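Local coordinates for cytoplasmic export protein 1 (Saccharomyces cerevisiae, PDB 3VWA) that serves the nuclear tRNA export machinery, where it may collect tRNA from export receptors at the nuclear pore and deliver aminoacylated tRNA to the translation machinery, at residues G455-S458 / N459-T463; I521-E524 / E525-K529; S197-P201 / S202-K206. All blocks are in the same frame, centred on the assembly; numbering follows the deposited sequence.

Contact 1. Residues G455-S458 / N459-T463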
ATOM      1  N   GLY A 455      21.477  36.113  15.353  1.00 32.62           N
ATOM      2  CA  GLY A 455      22.946  36.399  15.445  1.00 31.00           C
ATOM      3  C   GLY A 455      23.767  35.152  15.088  1.00 35.16           C
ATOM      4  O   GLY A 455      24.688  35.182  14.251  1.00 29.99           O
ATOM      5  N   ASN A 456      23.418  34.037  15.707  1.00 30.10           N
ATOM      6  CA  ASN A 456      24.213  32.861  15.482  1.00 33.03           C
ATOM      7  C   ASN A 456      23.962  32.272  14.111  1.00 28.00           C
ATOM      8  O   ASN A 456      24.857  31.745  13.488  1.00 24.74           O
ATOM      9  CB  ASN A 456      23.930  31.796  16.509  1.00 34.60           C
ATOM     10  CG  ASN A 456      24.973  30.703  16.480  1.00 40.77           C
ATOM     11  OD1 ASN A 456      24.659  29.515  16.301  1.00 41.25           O
ATOM     12  ND2 ASN A 456      26.236  31.104  16.644  1.00 47.02           N
ATOM     13  N   ARG A 457      22.735  32.385  13.642  1.00 25.11           N
ATOM     14  CA  ARG A 457      22.437  31.962  12.274  1.00 24.54           C
ATOM     15  C   ARG A 457      23.363  32.685  11.308  1.00 23.01           C
ATOM     16  O   ARG A 457      23.941  32.068  10.386  1.00 20.73           O
ATOM     17  CB  ARG A 457      20.978  32.237  11.954  1.00 24.03           C
ATOM     18  CG  ARG A 457      20.502  31.766  10.606  1.00 22.11           C
ATOM     19  CD  ARG A 457      19.075  32.250  10.425  1.00 30.14           C
ATOM     20  NE  ARG A 457      18.977  33.694  10.089  1.00 31.35           N
ATOM     21  CZ  ARG A 457      17.828  34.359  10.120  1.00 30.63           C
ATOM     22  NH1 ARG A 457      16.736  33.708  10.478  1.00 31.45           N
ATOM     23  NH2 ARG A 457      17.766  35.658   9.810  1.00 27.69           N
ATOM     24  N   SER A 458      23.451  34.007  11.504  1.00 25.01           N
ATOM     25  CA  SER A 458      24.405  34.868  10.758  1.00 27.61           C
ATOM     26  C   SER A 458      25.839  34.404  10.841  1.00 26.28           C
ATOM     27  O   SER A 458      26.539  34.361   9.819  1.00 24.66           O
ATOM     28  CB  SER A 458      24.315  36.336  11.196  1.00 25.88           C
ATOM     29  OG  SER A 458      23.126  36.908  10.675  1.00 24.71           O
ATOM     30  N   ASN A 459      26.300  34.072  12.043  1.00 27.18           N
ATOM     31  CA  ASN A 459      27.682  33.528  12.202  1.00 27.90           C
ATOM     32  C   ASN A 459      27.891  32.207  11.482  1.00 25.45           C
ATOM     33  O   ASN A 459      28.885  32.006  10.858  1.00 26.98           O
ATOM     34  CB  ASN A 459      28.022  33.316  13.690  1.00 34.07           C
ATOM     35  CG  ASN A 459      28.147  34.613  14.428  1.00 38.15           C
ATOM     36  OD1 ASN A 459      28.281  35.671  13.795  1.00 45.80           O
ATOM     37  ND2 ASN A 459      28.124  34.560  15.771  1.00 39.83           N
ATOM     38  N   ILE A 460      26.926  31.320  11.588  1.00 25.53           N
ATOM     39  CA  ILE A 460      26.913  30.102  10.806  1.00 28.32           C
ATOM     40  C   ILE A 460      27.008  30.313   9.299  1.00 27.84           C
ATOM     41  O   ILE A 460      27.804  29.664   8.606  1.00 23.58           O
ATOM     42  CB  ILE A 460      25.650  29.309  11.155  1.00 29.14           C
ATOM     43  CG1 ILE A 460      25.792  28.762  12.585  1.00 26.09           C
ATOM     44  CG2 ILE A 460      25.375  28.237  10.092  1.00 25.17           C
ATOM     45  CD1 ILE A 460      24.492  28.170  13.089  1.00 28.80           C
ATOM     46  N   LEU A 461      26.212  31.235   8.785  1.00 26.40           N
ATOM     47  CA  LEU A 461      26.261  31.469   7.353  1.00 25.62           C
ATOM     48  C   LEU A 461      27.580  32.110   6.927  1.00 26.06           C
ATOM     49  O   LEU A 461      28.224  31.648   5.937  1.00 25.33           O
ATOM     50  CB  LEU A 461      25.058  32.326   6.895  1.00 21.33           C
ATOM     51  CG  LEU A 461      23.706  31.583   6.974  1.00 20.67           C
ATOM     52  CD1 LEU A 461      22.494  32.508   6.844  1.00 16.07           C
ATOM     53  CD2 LEU A 461      23.648  30.366   6.027  1.00 19.66           C
ATOM     54  N   ALA A 462      27.985  33.170   7.646  1.00 26.91           N
ATOM     55  CA  ALA A 462      29.221  33.903   7.253  1.00 27.26           C
ATOM     56  C   ALA A 462      30.386  32.965   7.241  1.00 27.31           C
ATOM     57  O   ALA A 462      31.202  33.008   6.310  1.00 24.78           O
ATOM     58  CB  ALA A 462      29.524  35.114   8.134  1.00 24.29           C
ATOM     59  N   THR A 463      30.477  32.122   8.278  1.00 28.42           N
ATOM     60  CA  THR A 463      31.596  31.165   8.381  1.00 25.48           C
ATOM     61  C   THR A 463      31.594  30.116   7.231  1.00 24.21           C
ATOM     62  O   THR A 463      32.636  29.771   6.671  1.00 24.58           O
ATOM     63  CB  THR A 463      31.565  30.379   9.717  1.00 27.23           C
ATOM     64  OG1 THR A 463      31.453  31.275  10.837  1.00 29.26           O
ATOM     65  CG2 THR A 463      32.825  29.505   9.859  1.00 26.91           C
TER
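N456 and I460 meet one turn apart on helix 454-469: the amide oxygen N456 OD1 lies 3.5 Å from the methyl I460 CD1, a polar-to-apolar contact at the partly open flank of the helix. N456 can lean this way because its CG is anti to the backbone N (chi1 -167°), which carries the amide along the helix toward the next turn. Its other arm, N456 ND2, comes within 4.0 Å of N459 ND2; the two amide planes stand nearly perpendicular (86°), and two donors at this distance make only a van der Waals approach. N459 instead spends its OD1 on K499 NZ of helix 493-504. With an alanine here, K499 would probably lose this acceptor, and the N456 amide would be left without its crosswise neighbour. The helix is one of the row that forms the HEAT-repeat solenoid of Cex1p, and its two sides differ accordingly. On the packed side S458 and A462 are buried: S458 touches F491 and T495, and A462 rests on K499, I500 and V503. Small side chains at these two positions are consistent with the close approach of helix 493-504. L461 is buried too, its CG 3.5 Å from R457 O, and it reaches S447 and F491. The i to i+4 backbone bonds continue through the segment, I460 N to N456 O at 2.8 Å and A462 N to S458 O at 2.9 Å. At the solvent side G455 carries no side chain, while exposed T463 turns its hydroxyl back on the helix: T463 OG1 donates to N459 O at 2.7 Å, and T463 N reaches the same oxygen at 3.0 Å from the opposite face of the carbonyl plane.

Contact 2. Residues I521-E524 / E525-K529; sequences ILFE and EYLEK
L527 lies over one face of the F523 ring, four residues on along helix 513-536. The methyl L527 CD1 sits 4.1 Å from the centroid of the F523 ring and 27° off its normal, a CH-pi contact over the face but displaced toward the CD2-CE2 side, while L527 CG stands over the ring centre; L527 CD1 comes closest to F523 CE2, at 3.7 Å. F523 swings its ring to the side of its own carbonyl carbon (chi1 -165°), and L527, with CG beside its backbone N, is brought back over that ring and meets it at a slant. L522 and Y526 are related differently: they run side by side in the same direction, with L522 CD2 3.6 Å from Y526 CE2. The carbonyl oxygen of L522 serves this second pair as well, accepting Y526 N at 3.1 Å while lying in the plane of the tyrosine ring at its edge, 3.5 Å from Y526 CD2. Beyond the ring, Y526 OH is bonded to L484 O, which ties down the far end of a buried side chain. The acidic pair has E524 OE2 and E528 OE1 4.6 Å apart, probably a mildly unfavourable approach; E524 OE1 has a weak, long ion pair with K520. L522 packs on L481 and L484 of helix 474-487, and Y526 on I496, I500 and I504 of helix 493-504. Such i to i+4 pairs, with the buried one set against the preceding helices, belong to the HEAT 2 repeat and the helical stacking of a HEAT solenoid.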
ATOM      1  N   ILE A 521      28.180  41.439  -8.940  1.00 31.37           N
ATOM      2  CA  ILE A 521      26.763  41.687  -9.063  1.00 31.83           C
ATOM      3  C   ILE A 521      26.120  41.481  -7.687  1.00 30.63           C
ATOM      4  O   ILE A 521      25.275  42.215  -7.275  1.00 31.43           O
ATOM      5  CB  ILE A 521      26.147  40.793 -10.162  1.00 32.46           C
ATOM      6  CG1 ILE A 521      26.710  41.150 -11.554  1.00 34.97           C
ATOM      7  CG2 ILE A 521      24.637  40.948 -10.177  1.00 34.03           C
ATOM      8  CD1 ILE A 521      26.345  40.139 -12.676  1.00 34.10           C
ATOM      9  N   LEU A 522      26.584  40.478  -6.968  1.00 32.34           N
ATOM     10  CA  LEU A 522      26.110  40.170  -5.641  1.00 29.45           C
ATOM     11  C   LEU A 522      26.427  41.280  -4.669  1.00 25.85           C
ATOM     12  O   LEU A 522      25.569  41.770  -3.935  1.00 23.74           O
ATOM     13  CB  LEU A 522      26.861  38.914  -5.230  1.00 29.87           C
ATOM     14  CG  LEU A 522      26.274  37.887  -4.266  1.00 31.01           C
ATOM     15  CD1 LEU A 522      27.325  37.513  -3.226  1.00 27.51           C
ATOM     16  CD2 LEU A 522      24.880  38.147  -3.702  1.00 26.67           C
ATOM     17  N   PHE A 523      27.695  41.676  -4.663  1.00 24.67           N
ATOM     18  CA  PHE A 523      28.175  42.783  -3.874  1.00 23.58           C
ATOM     19  C   PHE A 523      27.341  44.045  -4.019  1.00 27.20           C
ATOM     20  O   PHE A 523      27.005  44.703  -3.008  1.00 27.63           O
ATOM     21  CB  PHE A 523      29.606  43.081  -4.331  1.00 22.65           C
ATOM     22  CG  PHE A 523      30.388  43.959  -3.392  1.00 24.16           C
ATOM     23  CD1 PHE A 523      30.469  43.656  -2.021  1.00 26.23           C
ATOM     24  CD2 PHE A 523      31.084  45.078  -3.869  1.00 25.79           C
ATOM     25  CE1 PHE A 523      31.216  44.461  -1.146  1.00 24.39           C
ATOM     26  CE2 PHE A 523      31.834  45.875  -3.005  1.00 26.89           C
ATOM     27  CZ  PHE A 523      31.930  45.550  -1.630  1.00 23.16           C
ATOM     28  N   GLU A 524      27.047  44.428  -5.264  1.00 27.32           N
ATOM     29  CA  GLU A 524      26.255  45.660  -5.503  1.00 31.88           C
ATOM     30  C   GLU A 524      24.888  45.548  -4.891  1.00 29.75           C
ATOM     31  O   GLU A 524      24.353  46.502  -4.321  1.00 31.69           O
ATOM     32  CB  GLU A 524      25.993  45.915  -6.999  1.00 34.28           C
ATOM     33  CG  GLU A 524      27.163  45.717  -7.902  1.00 44.70           C
ATOM     34  CD  GLU A 524      27.899  46.987  -8.194  1.00 55.88           C
ATOM     35  OE1 GLU A 524      28.353  47.144  -9.364  1.00 57.25           O
ATOM     36  OE2 GLU A 524      28.027  47.810  -7.258  1.00 56.49           O
ATOM     37  N   GLU A 525      24.283  44.383  -5.051  1.00 30.49           N
ATOM     38  CA  GLU A 525      22.953  44.207  -4.488  1.00 28.59           C
ATOM     39  C   GLU A 525      22.998  44.342  -2.926  1.00 29.63           C
ATOM     40  O   GLU A 525      22.096  44.928  -2.313  1.00 26.36           O
ATOM     41  CB  GLU A 525      22.391  42.866  -4.980  1.00 30.97           C
ATOM     42  CG  GLU A 525      21.065  42.465  -4.328  1.00 34.48           C
ATOM     43  CD  GLU A 525      20.608  41.063  -4.702  1.00 38.84           C
ATOM     44  OE1 GLU A 525      19.546  40.666  -4.148  1.00 44.84           O
ATOM     45  OE2 GLU A 525      21.273  40.373  -5.554  1.00 34.52           O
ATOM     46  N   TYR A 526      24.084  43.879  -2.285  1.00 26.65           N
ATOM     47  CA  TYR A 526      24.180  44.016  -0.818  1.00 26.70           C
ATOM     48  C   TYR A 526      24.478  45.454  -0.422  1.00 26.62           C
ATOM     49  O   TYR A 526      23.970  45.942   0.583  1.00 25.58           O
ATOM     50  CB  TYR A 526      25.300  43.118  -0.269  1.00 25.92           C
ATOM     51  CG  TYR A 526      24.844  41.725   0.154  1.00 25.99           C
ATOM     52  CD1 TYR A 526      24.741  41.393   1.505  1.00 27.05           C
ATOM     53  CD2 TYR A 526      24.573  40.744  -0.792  1.00 24.57           C
ATOM     54  CE1 TYR A 526      24.344  40.098   1.910  1.00 29.39           C
ATOM     55  CE2 TYR A 526      24.195  39.452  -0.425  1.00 26.15           C
ATOM     56  CZ  TYR A 526      24.103  39.113   0.925  1.00 27.73           C
ATOM     57  OH  TYR A 526      23.724  37.831   1.260  1.00 25.33           O
ATOM     58  N   LEU A 527      25.339  46.108  -1.206  1.00 25.00           N
ATOM     59  CA  LEU A 527      25.618  47.537  -1.086  1.00 27.64           C
ATOM     60  C   LEU A 527      24.387  48.407  -1.199  1.00 28.55           C
ATOM     61  O   LEU A 527      24.240  49.400  -0.448  1.00 26.16           O
ATOM     62  CB  LEU A 527      26.603  48.000  -2.181  1.00 25.93           C
ATOM     63  CG  LEU A 527      28.044  47.538  -2.005  1.00 28.19           C
ATOM     64  CD1 LEU A 527      28.813  48.087  -3.204  1.00 26.77           C
ATOM     65  CD2 LEU A 527      28.611  48.051  -0.665  1.00 24.92           C
ATOM     66  N   GLU A 528      23.546  48.058  -2.167  1.00 28.99           N
ATOM     67  CA  GLU A 528      22.282  48.783  -2.408  1.00 30.13           C
ATOM     68  C   GLU A 528      21.374  48.631  -1.224  1.00 25.68           C
ATOM     69  O   GLU A 528      20.778  49.612  -0.746  1.00 25.62           O
ATOM     70  CB  GLU A 528      21.579  48.248  -3.662  1.00 38.23           C
ATOM     71  CG  GLU A 528      21.709  49.131  -4.902  1.00 53.72           C
ATOM     72  CD  GLU A 528      22.496  48.495  -6.056  1.00 66.19           C
ATOM     73  OE1 GLU A 528      23.660  48.925  -6.297  1.00 71.02           O
ATOM     74  OE2 GLU A 528      21.948  47.580  -6.737  1.00 61.36           O
ATOM     75  N   LYS A 529      21.283  47.398  -0.704  1.00 26.14           N
ATOM     76  CA  LYS A 529      20.458  47.190   0.477  1.00 25.18           C
ATOM     77  C   LYS A 529      20.937  48.057   1.638  1.00 24.93           C
ATOM     78  O   LYS A 529      20.138  48.751   2.269  1.00 22.43           O
ATOM     79  CB  LYS A 529      20.325  45.709   0.822  1.00 26.54           C
ATOM     80  CG  LYS A 529      19.765  45.475   2.215  1.00 25.34           C
ATOM     81  CD  LYS A 529      19.152  44.080   2.370  1.00 24.42           C
ATOM     82  CE  LYS A 529      18.869  43.800   3.837  1.00 23.39           C
ATOM     83  NZ  LYS A 529      18.189  42.462   3.874  1.00 26.33           N
TER

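Contact 3. Residues S197-P201 / S202-K206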
ATOM      1  N   SER A 197     -21.671 -10.687 -16.366  1.00 33.87           N
ATOM      2  CA  SER A 197     -21.714  -9.382 -15.688  1.00 36.31           C
ATOM      3  C   SER A 197     -20.303  -8.896 -15.329  1.00 37.05           C
ATOM      4  O   SER A 197     -20.060  -7.700 -15.299  1.00 36.46           O
ATOM      5  CB  SER A 197     -22.580  -9.398 -14.420  1.00 34.87           C
ATOM      6  OG  SER A 197     -23.748 -10.173 -14.597  1.00 43.17           O
ATOM      7  N   LEU A 198     -19.393  -9.828 -15.051  1.00 36.10           N
ATOM      8  CA  LEU A 198     -18.004  -9.493 -14.731  1.00 33.95           C
ATOM      9  C   LEU A 198     -17.232  -8.991 -15.936  1.00 39.33           C
ATOM     10  O   LEU A 198     -16.385  -8.108 -15.798  1.00 32.95           O
ATOM     11  CB  LEU A 198     -17.278 -10.715 -14.143  1.00 34.14           C
ATOM     12  CG  LEU A 198     -17.663 -10.964 -12.669  1.00 36.38           C
ATOM     13  CD1 LEU A 198     -17.368 -12.362 -12.150  1.00 31.61           C
ATOM     14  CD2 LEU A 198     -17.013  -9.919 -11.761  1.00 39.16           C
HETATM   15  N   MSE A 199     -17.538  -9.549 -17.115  1.00 41.92           N
HETATM   16  CA  MSE A 199     -16.720  -9.378 -18.310  1.00 45.34           C
HETATM   17  C   MSE A 199     -17.642  -9.034 -19.449  1.00 58.73           C
HETATM   18  O   MSE A 199     -18.352  -9.920 -19.936  1.00 58.32           O
HETATM   19  CB  MSE A 199     -16.145 -10.762 -18.625  1.00 47.45           C
HETATM   20  CG  MSE A 199     -14.646 -10.856 -18.867  1.00 42.39           C
HETATM   21 SE   MSE A 199     -13.985 -12.655 -18.311  1.00 61.45          SE
HETATM   22  CE  MSE A 199     -12.204 -12.001 -17.839  1.00 50.30           C
ATOM     23  N   ALA A 200     -17.666  -7.763 -19.877  1.00 59.10           N
ATOM     24  CA  ALA A 200     -18.436  -7.331 -21.073  1.00 64.12           C
ATOM     25  C   ALA A 200     -18.021  -8.086 -22.375  1.00 69.68           C
ATOM     26  O   ALA A 200     -16.843  -8.441 -22.536  1.00 73.86           O
ATOM     27  CB  ALA A 200     -18.337  -5.811 -21.253  1.00 65.47           C
ATOM     28  N   PRO A 201     -18.982  -8.345 -23.300  1.00 73.35           N
ATOM     29  CA  PRO A 201     -18.730  -9.183 -24.508  1.00 74.39           C
ATOM     30  C   PRO A 201     -17.506  -8.835 -25.372  1.00 71.93           C
ATOM     31  O   PRO A 201     -17.035  -9.699 -26.120  1.00 72.40           O
ATOM     32  CB  PRO A 201     -20.025  -9.034 -25.320  1.00 73.92           C
ATOM     33  CG  PRO A 201     -21.074  -8.798 -24.280  1.00 73.17           C
ATOM     34  CD  PRO A 201     -20.408  -7.952 -23.216  1.00 75.39           C
ATOM     35  N   SER A 202     -17.008  -7.598 -25.277  1.00 74.83           N
ATOM     36  CA  SER A 202     -15.736  -7.215 -25.917  1.00 74.77           C
ATOM     37  C   SER A 202     -14.477  -7.460 -25.050  1.00 76.43           C
ATOM     38  O   SER A 202     -13.352  -7.289 -25.524  1.00 69.33           O
ATOM     39  CB  SER A 202     -15.788  -5.770 -26.440  1.00 77.21           C
ATOM     40  OG  SER A 202     -16.138  -5.744 -27.827  1.00 71.91           O
ATOM     41  N   CYS A 203     -14.678  -7.862 -23.791  1.00 75.59           N
ATOM     42  CA  CYS A 203     -13.583  -8.223 -22.877  1.00 70.55           C
ATOM     43  C   CYS A 203     -13.541  -9.718 -22.490  1.00 63.19           C
ATOM     44  O   CYS A 203     -12.631 -10.154 -21.791  1.00 66.01           O
ATOM     45  CB  CYS A 203     -13.616  -7.339 -21.620  1.00 74.40           C
ATOM     46  SG  CYS A 203     -12.666  -5.801 -21.783  1.00 81.40           S
ATOM     47  N   LEU A 204     -14.526 -10.484 -22.954  1.00 50.77           N
ATOM     48  CA  LEU A 204     -14.616 -11.913 -22.709  1.00 47.42           C
ATOM     49  C   LEU A 204     -13.669 -12.623 -23.661  1.00 39.11           C
ATOM     50  O   LEU A 204     -13.652 -12.336 -24.838  1.00 42.65           O
ATOM     51  CB  LEU A 204     -16.056 -12.397 -22.955  1.00 41.88           C
ATOM     52  CG  LEU A 204     -16.756 -13.611 -22.319  1.00 44.49           C
ATOM     53  CD1 LEU A 204     -16.397 -14.952 -22.964  1.00 39.78           C
ATOM     54  CD2 LEU A 204     -16.580 -13.673 -20.806  1.00 37.69           C
ATOM     55  N   PRO A 205     -12.864 -13.554 -23.148  1.00 36.90           N
ATOM     56  CA  PRO A 205     -11.929 -14.246 -23.999  1.00 37.38           C
ATOM     57  C   PRO A 205     -12.682 -14.930 -25.137  1.00 40.24           C
ATOM     58  O   PRO A 205     -13.736 -15.538 -24.911  1.00 37.28           O
ATOM     59  CB  PRO A 205     -11.314 -15.298 -23.063  1.00 37.15           C
ATOM     60  CG  PRO A 205     -11.417 -14.691 -21.707  1.00 36.13           C
ATOM     61  CD  PRO A 205     -12.733 -13.951 -21.730  1.00 39.83           C
ATOM     62  N   LYS A 206     -12.119 -14.838 -26.336  1.00 46.86           N
ATOM     63  CA  LYS A 206     -12.644 -15.508 -27.531  1.00 45.86           C
ATOM     64  C   LYS A 206     -12.821 -16.981 -27.232  1.00 43.05           C
ATOM     65  O   LYS A 206     -13.896 -17.535 -27.467  1.00 42.00           O
ATOM     66  CB  LYS A 206     -11.677 -15.320 -28.705  1.00 48.28           C
ATOM     67  CG  LYS A 206     -11.908 -14.078 -29.548  1.00 56.70           C
ATOM     68  CD  LYS A 206     -12.327 -12.858 -28.731  1.00 62.92           C
ATOM     69  CE  LYS A 206     -13.267 -11.950 -29.522  1.00 72.92           C
ATOM     70  NZ  LYS A 206     -14.301 -12.726 -30.277  1.00 76.04           N
TER
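A type I beta turn, A200 to C203 with proline at its second position, follows the end of helix 186-198 and reverses the chain so that M199 meets L204 and P205. Its closing bond runs from C203 N to A200 O at 2.6 Å, with the donor above the carbonyl plane (36° out of it) and therefore not on a lone pair. L204 N adds a weak bond to the same oxygen at 3.1 Å, so one acceptor gathers two successive amides. M199, a selenomethionine in this crystal, is the first residue to leave helical geometry, and its side chain spans the mouth of the turn. L204 crosses it at about a right angle: the methyl L204 CD2 lies 3.7 Å from M199 CB and touches the selenium as well. The first torsion of L204 (chi1 -153°) swings the isobutyl group beside its carbonyl carbon, and chi2 (-80°) brings CD2 onto M199. Farther along, M199 SE packs against the ring carbon P205 CD at 3.9 Å, again crosswise, while M199 CG passes 3.6 Å from C203 O. Buried M199 and L204 thus contrast with the exposed residues of the turn, A200, P201, S202 and C203. M199 also touches V109, E110 and I113, which sets the turn against helix 106-122, on the way from helix 186-198 to helix 209-216.

Contacts 1 and 2 are neighbours in the HEAT-repeat part of the chain, their centres 19 Å apart and their nearest atoms about 8 Å apart. They do not touch, but helix 493-504 and the loop before it connect them: A462 and Y526 both pack on I500, and F491 meets S458 and L461 from contact 1 and Y526 from contact 2. Contact 3 belongs to the N-terminal, kinase-like part, with its centre 69 Å from that of contact 1 and 71 Å from that of contact 2. Contacts 1 and 3 lie on opposite sides of the chain's centre.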